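Local coordinates for RNA-binding protein RMD9, mitochondrial (PDB 7A9X), which binds a dodecamer motif in the 3'-untranslated regions of yeast mitochondrial mRNAs and takes part in their processing or stability, at residues V406-A411 and S418-I423; T369-N374 and S412-R417; K444-I449 and E455-R460. One frame throughout, in Å; residues are numbered along the deposited sequence.

Interaction 1 of 3, residues V406-A411 and S418-I423; sequences VMLTRA and SIIDFI. With nucleotides of chain B.
Leu408 faces Ile423 and Ala411 faces Ile419 where two helical segments run nearly antiparallel, their axes 10.2 Å apart at closest approach and their directions 167° apart. The interface between them is buried and wholly apolar. Leu408 gives most to it: its CB rests 3.9 Å from Ile423 CG2 as the two side chains slide past each other in opposite directions, and its CD1 methyl reaches the backbone of the partner helix, 4.0 Å from Ile420 CA. The thioether of Met407 passes slantwise over Ile423, with SD 3.4 Å from CD1; a bend at chi3 (-54°) turns the terminal methyl of the methionine aside. This is the helical hairpin of a pentatricopeptide repeat, the seventh inferred in the chain, and its first helix also lines the RNA path. Nearer the turn, Ala411 CB meets Ile419 CG2 at 4.2 Å. On the RNA side, Arg410 NH2 donates a nearly straight hydrogen bond of 3.0 Å to OP1 of U11 of chain B, which lies at the guanidinium edge and in its plane. Thr369 takes a further bond from Arg410 NE, helping to fix how this group is turned. Val406 CG2 packs 3.3 Å from O4' of U10 of chain B.

Interaction 2 of 3, residues T369-N374 and S412-R417; sequences TIFFEN and SIWHER
Trp414 receives the edge of Phe372 on one face of its indole, an edge-to-face pair that joins two neighbouring pentatricopeptide repeats: the phenylalanine lies at the end of helix 357-374 in the inferred sixth repeat, the tryptophan in the turn between the two helices of the seventh. The six-membered ring of Trp414 and the ring of Phe372 have centroids 5.0 Å apart and planes at 63°, so the fit is a tilted T. Phe372 CE1 leads, standing above the indole but offset toward its rim, 3.8 Å from Trp414 CH2. Phe372 CG lies anti to the carbonyl carbon (chi1 -71°), which carries the ring out from the helix toward the turn.

A second aromatic contact comes from Phe371, whose CE1 approaches Trp414 CH2 at 4.1 Å; here the indole carbon sits at the edge of the phenylalanine ring, near its plane. The two phenylalanines also pack on each other, Phe371 CD1 standing 3.5 Å above the plane of the Phe372 ring, over its centre. One indole thus bears on two successive residues of the helix.

Aliphatic packing is slighter and more exposed, with Ile413 directed toward the helix. No hydrogen bond links the two segments. The polar end of the indole is nevertheless satisfied, since Trp414 NE1 bonds to the carbonyl of Tyr375, just beyond the helix, which helps to set the rotation of the ring. Beside the aromatic cluster, Ile413 CD1 comes to 4.3 Å from the carbonyl oxygen of Phe372.

Interaction 3 of 3, residues K444-I449 and E455-R460; sequences KSLGSI and EEILDR
Leu446 approaches the guanidinium of Arg460 obliquely, while Glu456 OE1 takes the edge of that flat group and lies in its plane. OE1 uses its anti lone pair, turned away from the other carboxylate oxygen, to accept Arg460 NE at 3.3 Å in a salt bridge that spans one turn of the helix; a weak bond from NH2 reaches the same oxygen. Arg460 NH1 forms a second salt bridge, with Asp424. Leu446 then packs against the paired side chains: CD2 is 3.4 Å from Glu456 OE1, and CD1 is 3.7 Å from Arg460 CD. With chi1 at -61°, CG of the leucine is anti to its carbonyl carbon, and CD1 also settles 3.6 Å from Ile457 CA, near the side-chain CG1 of that residue. A leucine in place of Arg460 would probably leave the carboxylates of Glu456 and Asp424 without their shared cationic partner. The contact closes the turn between the two helices of the eighth inferred pentatricopeptide repeat, and Leu446 gives the largest share of its buried surface. Helix 417-429 flanks it through Ile420, which touches Ser445 and Ile449, and helix 540-551 lies beyond, with Arg540 and Leu543 packing on Ile457.

Overall arrangement
The three contacts span the sixth to eighth inferred repeats of an all-helical chain. Interaction 1 pairs helices 401-410 and 417-429 within the seventh inferred repeat; interaction 2 ties the turn between those helices back to helix 357-374 of the sixth, so the segments of the two alternate along the sequence, with centres about 9 Å apart. Interaction 3 comes later, inside the eighth repeat, its centre about 13 Å from that of interaction 1 and about 18 Å from that of interaction 2. Direct links join them: His415 ND1 probably hydrogen-bonds Ser448 O, and Ile420 packs on Ile449. Together they connect packing within repeats to packing between them, alongside the RNA-binding surface.

Interaction 1 of 3, residues V406-A411 and S418-I423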
# COMPACT_ATOMS: atom_id res chain seq x y z
N VAL A 406 12.59 1.01 9.57
CA VAL A 406 11.39 1.16 10.38
C VAL A 406 11.75 1.28 11.85
O VAL A 406 11.23 2.15 12.57
CB VAL A 406 10.43 -0.02 10.14
CG1 VAL A 406 9.23 0.08 11.07
CG2 VAL A 406 9.99 -0.06 8.69
N MET A 407 12.66 0.42 12.33
CA MET A 407 13.09 0.47 13.72
C MET A 407 13.65 1.84 14.08
O MET A 407 13.27 2.43 15.10
CB MET A 407 14.13 -0.62 13.98
CG MET A 407 14.51 -0.80 15.44
SD MET A 407 15.92 -1.89 15.65
CE MET A 407 15.38 -3.35 14.77
N LEU A 408 14.54 2.38 13.24
CA LEU A 408 15.15 3.67 13.53
C LEU A 408 14.13 4.80 13.47
O LEU A 408 14.16 5.71 14.31
CB LEU A 408 16.29 3.94 12.54
CG LEU A 408 17.02 5.27 12.70
CD1 LEU A 408 17.62 5.40 14.09
CD2 LEU A 408 18.10 5.41 11.64
N THR A 409 13.22 4.76 12.50
CA THR A 409 12.20 5.80 12.39
C THR A 409 11.35 5.88 13.65
O THR A 409 11.22 6.94 14.27
CB THR A 409 11.31 5.54 11.17
OG1 THR A 409 12.11 5.44 9.99
CG2 THR A 409 10.29 6.65 11.01
N ARG A 410 10.78 4.75 14.05
CA ARG A 410 9.90 4.72 15.22
C ARG A 410 10.66 4.93 16.53
O ARG A 410 10.04 5.33 17.52
CB ARG A 410 9.15 3.39 15.26
CG ARG A 410 8.36 3.08 13.99
CD ARG A 410 7.19 4.04 13.81
NE ARG A 410 6.42 3.73 12.61
CZ ARG A 410 6.45 4.45 11.49
NH1 ARG A 410 5.71 4.10 10.45
NH2 ARG A 410 7.20 5.54 11.42
N ALA A 411 11.98 4.69 16.55
CA ALA A 411 12.74 4.87 17.78
C ALA A 411 12.94 6.33 18.16
O ALA A 411 13.50 6.61 19.22
CB ALA A 411 14.10 4.19 17.66
N SER A 418 22.10 7.03 21.51
CA SER A 418 22.69 5.69 21.50
C SER A 418 21.98 4.77 20.52
O SER A 418 22.63 3.96 19.84
CB SER A 418 22.64 5.10 22.91
OG SER A 418 21.30 4.89 23.31
N ILE A 419 20.65 4.86 20.44
CA ILE A 419 19.92 3.99 19.53
C ILE A 419 20.15 4.39 18.08
O ILE A 419 20.06 3.54 17.18
CB ILE A 419 18.41 3.99 19.88
CG1 ILE A 419 17.72 2.77 19.27
CG2 ILE A 419 17.74 5.29 19.44
CD1 ILE A 419 18.22 1.46 19.82
N ILE A 420 20.49 5.65 17.82
CA ILE A 420 20.80 6.08 16.46
C ILE A 420 22.13 5.49 16.02
O ILE A 420 22.25 4.93 14.92
CB ILE A 420 20.80 7.62 16.37
CG1 ILE A 420 19.47 8.18 16.88
CG2 ILE A 420 21.07 8.08 14.95
CD1 ILE A 420 19.41 9.70 16.88
N ASP A 421 23.16 5.61 16.86
CA ASP A 421 24.46 5.03 16.55
C ASP A 421 24.41 3.51 16.53
O ASP A 421 25.20 2.88 15.82
CB ASP A 421 25.50 5.52 17.56
CG ASP A 421 25.63 7.03 17.58
OD1 ASP A 421 25.44 7.66 16.53
OD2 ASP A 421 25.93 7.59 18.66
N PHE A 422 23.50 2.91 17.30
CA PHE A 422 23.37 1.46 17.29
C PHE A 422 22.84 0.97 15.95
O PHE A 422 23.37 0.01 15.37
CB PHE A 422 22.46 1.01 18.44
CG PHE A 422 22.16 -0.46 18.45
CD1 PHE A 422 23.11 -1.37 18.90
CD2 PHE A 422 20.93 -0.94 18.03
CE1 PHE A 422 22.83 -2.74 18.91
CE2 PHE A 422 20.64 -2.29 18.05
CZ PHE A 422 21.60 -3.19 18.49
N ILE A 423 21.79 1.62 15.43
CA ILE A 423 21.23 1.21 14.14
C ILE A 423 22.21 1.50 13.01
O ILE A 423 22.40 0.68 12.11
CB ILE A 423 19.87 1.89 13.90
CG1 ILE A 423 18.88 1.52 15.00
CG2 ILE A 423 19.32 1.49 12.54
CD1 ILE A 423 18.72 0.04 15.17
P U B 10 5.17 3.19 4.44
OP1 U B 10 4.33 3.98 5.38
OP2 U B 10 5.39 3.68 3.06
O5' U B 10 6.60 2.97 5.13
C5' U B 10 6.71 2.73 6.53
C4' U B 10 8.16 2.73 6.95
O4' U B 10 8.88 1.73 6.19
C3' U B 10 8.92 4.02 6.71
O3' U B 10 8.77 4.95 7.77
C2' U B 10 10.36 3.56 6.52
O2' U B 10 11.01 3.41 7.77
C1' U B 10 10.18 2.18 5.89
N1 U B 10 10.35 2.18 4.42
C2 U B 10 11.58 1.80 3.92
O2 U B 10 12.51 1.48 4.63
N3 U B 10 11.68 1.81 2.55
C4 U B 10 10.69 2.16 1.65
O4 U B 10 10.93 2.12 0.44
C5 U B 10 9.44 2.54 2.25
C6 U B 10 9.32 2.53 3.58
P U B 11 8.03 6.35 7.54
OP1 U B 11 7.72 6.94 8.87
OP2 U B 11 6.92 6.13 6.57
O5' U B 11 9.13 7.26 6.83
C5' U B 11 10.29 7.67 7.53
C4' U B 11 11.27 8.37 6.61
O4' U B 11 11.82 7.42 5.66
C3' U B 11 10.69 9.47 5.73
O3' U B 11 10.52 10.70 6.42
C2' U B 11 11.69 9.53 4.59
O2' U B 11 12.86 10.23 4.98
C1' U B 11 12.04 8.06 4.42
N1 U B 11 11.20 7.40 3.40
C2 U B 11 11.48 7.65 2.07
O2 U B 11 12.38 8.38 1.70
N3 U B 11 10.66 7.00 1.18
C4 U B 11 9.62 6.15 1.48
O4 U B 11 8.96 5.64 0.57
C5 U B 11 9.39 5.94 2.88
C6 U B 11 10.18 6.56 3.76

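Interaction 2 of 3, residues T369-N374 and S412-R417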
# COMPACT_ATOMS: atom_id res chain seq x y z
N THR A 369 5.80 -0.27 14.94
CA THR A 369 4.88 0.76 15.42
C THR A 369 4.25 0.34 16.73
O THR A 369 4.17 1.13 17.68
CB THR A 369 3.82 1.04 14.36
OG1 THR A 369 4.45 1.50 13.15
CG2 THR A 369 2.85 2.10 14.84
N ILE A 370 3.81 -0.92 16.81
CA ILE A 370 3.28 -1.45 18.07
C ILE A 370 4.39 -1.56 19.11
O ILE A 370 4.16 -1.28 20.30
CB ILE A 370 2.60 -2.81 17.81
CG1 ILE A 370 1.43 -2.63 16.84
CG2 ILE A 370 2.14 -3.44 19.12
CD1 ILE A 370 0.86 -3.94 16.32
N PHE A 371 5.60 -1.93 18.69
CA PHE A 371 6.71 -2.07 19.64
C PHE A 371 6.96 -0.76 20.38
O PHE A 371 6.94 -0.70 21.61
CB PHE A 371 7.98 -2.53 18.92
CG PHE A 371 9.18 -2.64 19.83
CD1 PHE A 371 10.01 -1.55 20.05
CD2 PHE A 371 9.46 -3.83 20.48
CE1 PHE A 371 11.11 -1.65 20.90
CE2 PHE A 371 10.55 -3.94 21.32
CZ PHE A 371 11.38 -2.85 21.53
N PHE A 372 7.21 0.32 19.63
CA PHE A 372 7.59 1.58 20.25
C PHE A 372 6.41 2.30 20.90
O PHE A 372 6.63 3.26 21.65
CB PHE A 372 8.30 2.47 19.24
CG PHE A 372 9.68 1.98 18.88
CD1 PHE A 372 10.76 2.31 19.67
CD2 PHE A 372 9.88 1.18 17.77
CE1 PHE A 372 12.03 1.85 19.36
CE2 PHE A 372 11.15 0.73 17.45
CZ PHE A 372 12.22 1.06 18.25
N GLU A 373 5.17 1.88 20.64
CA GLU A 373 4.07 2.34 21.47
C GLU A 373 4.08 1.63 22.82
O GLU A 373 3.81 2.25 23.85
CB GLU A 373 2.73 2.12 20.77
CG GLU A 373 2.49 3.04 19.59
CD GLU A 373 1.12 2.85 18.98
OE1 GLU A 373 0.30 2.11 19.58
OE2 GLU A 373 0.85 3.44 17.92
N ASN A 374 4.42 0.34 22.82
CA ASN A 374 4.49 -0.41 24.07
C ASN A 374 5.64 0.06 24.94
O ASN A 374 5.47 0.29 26.14
CB ASN A 374 4.61 -1.91 23.75
CG ASN A 374 4.56 -2.77 25.00
OD1 ASN A 374 3.50 -2.93 25.60
ND2 ASN A 374 5.69 -3.34 25.38
N SER A 412 12.49 7.27 17.32
CA SER A 412 12.61 8.69 17.64
C SER A 412 11.84 9.06 18.90
O SER A 412 12.13 10.10 19.50
CB SER A 412 12.12 9.53 16.46
OG SER A 412 10.79 9.19 16.12
N ILE A 413 10.86 8.25 19.30
CA ILE A 413 10.12 8.51 20.53
C ILE A 413 11.03 8.44 21.74
O ILE A 413 10.81 9.14 22.74
CB ILE A 413 8.94 7.52 20.64
CG1 ILE A 413 7.79 7.94 19.71
CG2 ILE A 413 8.44 7.40 22.06
CD1 ILE A 413 6.49 7.20 19.97
N TRP A 414 12.08 7.62 21.68
CA TRP A 414 12.99 7.50 22.82
C TRP A 414 13.85 8.75 22.99
O TRP A 414 14.26 9.06 24.11
CB TRP A 414 13.87 6.26 22.67
CG TRP A 414 13.14 5.00 22.98
CD1 TRP A 414 11.91 4.89 23.56
CD2 TRP A 414 13.59 3.66 22.73
NE1 TRP A 414 11.56 3.56 23.70
CE2 TRP A 414 12.58 2.79 23.19
CE3 TRP A 414 14.74 3.11 22.17
CZ2 TRP A 414 12.69 1.40 23.10
CZ3 TRP A 414 14.85 1.73 22.08
CH2 TRP A 414 13.83 0.90 22.54
N HIS A 415 14.12 9.47 21.90
CA HIS A 415 14.91 10.71 21.94
C HIS A 415 16.28 10.48 22.56
O HIS A 415 16.72 11.21 23.45
CB HIS A 415 14.16 11.82 22.69
CG HIS A 415 12.86 12.21 22.06
ND1 HIS A 415 12.79 12.85 20.84
CD2 HIS A 415 11.58 12.08 22.49
CE1 HIS A 415 11.52 13.09 20.55
NE2 HIS A 415 10.77 12.63 21.53
N GLU A 416 16.98 9.44 22.09
CA GLU A 416 18.31 9.13 22.59
C GLU A 416 19.25 8.86 21.42
O GLU A 416 18.85 8.28 20.40
CB GLU A 416 18.29 7.93 23.55
CG GLU A 416 17.88 6.60 22.92
CD GLU A 416 18.02 5.44 23.89
OE1 GLU A 416 18.16 5.70 25.11
OE2 GLU A 416 17.99 4.28 23.44
N ARG A 417 20.51 9.28 21.57
CA ARG A 417 21.49 9.17 20.50
C ARG A 417 22.07 7.76 20.39
O ARG A 417 22.48 7.35 19.30
CB ARG A 417 22.61 10.19 20.72
CG ARG A 417 23.65 10.24 19.61
CD ARG A 417 24.73 11.26 19.93
NE ARG A 417 25.65 11.47 18.82
CZ ARG A 417 26.82 10.86 18.69
NH1 ARG A 417 27.23 10.00 19.62
NH2 ARG A 417 27.60 11.11 17.65

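Interaction 3 of 3, residues K444-I449 and E455-R460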
# COMPACT_ATOMS: atom_id res chain seq x y z
N LYS A 444 17.15 12.61 9.54
CA LYS A 444 15.93 12.97 10.25
C LYS A 444 16.04 12.69 11.74
O LYS A 444 15.49 13.44 12.56
CB LYS A 444 14.74 12.21 9.66
CG LYS A 444 13.38 12.60 10.22
CD LYS A 444 12.30 11.62 9.78
CE LYS A 444 10.91 12.17 10.00
NZ LYS A 444 10.67 12.61 11.41
N SER A 445 16.76 11.63 12.12
CA SER A 445 16.85 11.23 13.52
C SER A 445 17.49 12.30 14.39
O SER A 445 17.21 12.37 15.59
CB SER A 445 17.62 9.92 13.64
OG SER A 445 16.96 8.87 12.95
N LEU A 446 18.34 13.15 13.81
CA LEU A 446 19.01 14.18 14.59
C LEU A 446 18.03 15.22 15.14
O LEU A 446 18.34 15.89 16.12
CB LEU A 446 20.08 14.86 13.74
CG LEU A 446 21.20 13.94 13.24
CD1 LEU A 446 22.23 14.73 12.46
CD2 LEU A 446 21.84 13.20 14.40
N GLY A 447 16.86 15.35 14.53
CA GLY A 447 15.83 16.24 15.02
C GLY A 447 15.10 15.78 16.26
O GLY A 447 14.29 16.53 16.81
N SER A 448 15.35 14.55 16.73
CA SER A 448 14.72 14.03 17.93
C SER A 448 15.65 13.99 19.13
O SER A 448 15.20 13.59 20.22
CB SER A 448 14.17 12.62 17.67
OG SER A 448 13.11 12.65 16.73
N ILE A 449 16.91 14.37 18.98
CA ILE A 449 17.86 14.36 20.08
C ILE A 449 18.47 15.75 20.21
O ILE A 449 18.53 16.52 19.25
CB ILE A 449 18.97 13.31 19.89
CG1 ILE A 449 19.77 13.59 18.62
CG2 ILE A 449 18.38 11.90 19.88
CD1 ILE A 449 20.98 12.71 18.44
N GLU A 455 27.83 20.15 13.11
CA GLU A 455 28.80 19.37 12.35
C GLU A 455 28.22 18.01 11.97
O GLU A 455 28.34 17.58 10.81
CB GLU A 455 30.08 19.19 13.16
CG GLU A 455 30.59 20.46 13.81
CD GLU A 455 31.81 20.23 14.67
OE1 GLU A 455 32.46 19.18 14.50
OE2 GLU A 455 32.12 21.10 15.52
N GLU A 456 27.59 17.32 12.92
CA GLU A 456 27.00 16.02 12.62
C GLU A 456 25.82 16.16 11.66
O GLU A 456 25.61 15.28 10.82
CB GLU A 456 26.55 15.33 13.91
CG GLU A 456 26.06 13.91 13.70
CD GLU A 456 25.67 13.23 14.99
OE1 GLU A 456 25.00 12.18 14.94
OE2 GLU A 456 26.04 13.75 16.07
N ILE A 457 25.06 17.25 11.77
CA ILE A 457 23.97 17.49 10.83
C ILE A 457 24.51 17.65 9.42
O ILE A 457 23.94 17.13 8.45
CB ILE A 457 23.14 18.71 11.27
CG1 ILE A 457 22.56 18.48 12.67
CG2 ILE A 457 22.03 19.00 10.28
CD1 ILE A 457 21.68 19.61 13.16
N LEU A 458 25.62 18.38 9.28
CA LEU A 458 26.26 18.51 7.97
C LEU A 458 26.79 17.17 7.47
O LEU A 458 26.65 16.85 6.29
CB LEU A 458 27.39 19.54 8.05
CG LEU A 458 27.01 21.01 7.95
CD1 LEU A 458 28.19 21.89 8.32
CD2 LEU A 458 26.51 21.33 6.55
N ASP A 459 27.40 16.38 8.36
CA ASP A 459 27.99 15.11 7.95
C ASP A 459 26.92 14.16 7.41
O ASP A 459 27.10 13.53 6.36
CB ASP A 459 28.74 14.47 9.11
CG ASP A 459 29.94 15.29 9.54
OD1 ASP A 459 30.58 15.92 8.67
OD2 ASP A 459 30.25 15.30 10.75
N ARG A 460 25.80 14.03 8.13
CA ARG A 460 24.74 13.14 7.68
C ARG A 460 24.02 13.70 6.46
O ARG A 460 23.43 12.93 5.69
CB ARG A 460 23.76 12.87 8.81
CG ARG A 460 24.39 12.14 9.99
CD ARG A 460 23.34 11.57 10.94
NE ARG A 460 23.96 10.96 12.11
CZ ARG A 460 24.39 9.71 12.18
NH1 ARG A 460 24.28 8.91 11.12
NH2 ARG A 460 24.94 9.25 13.29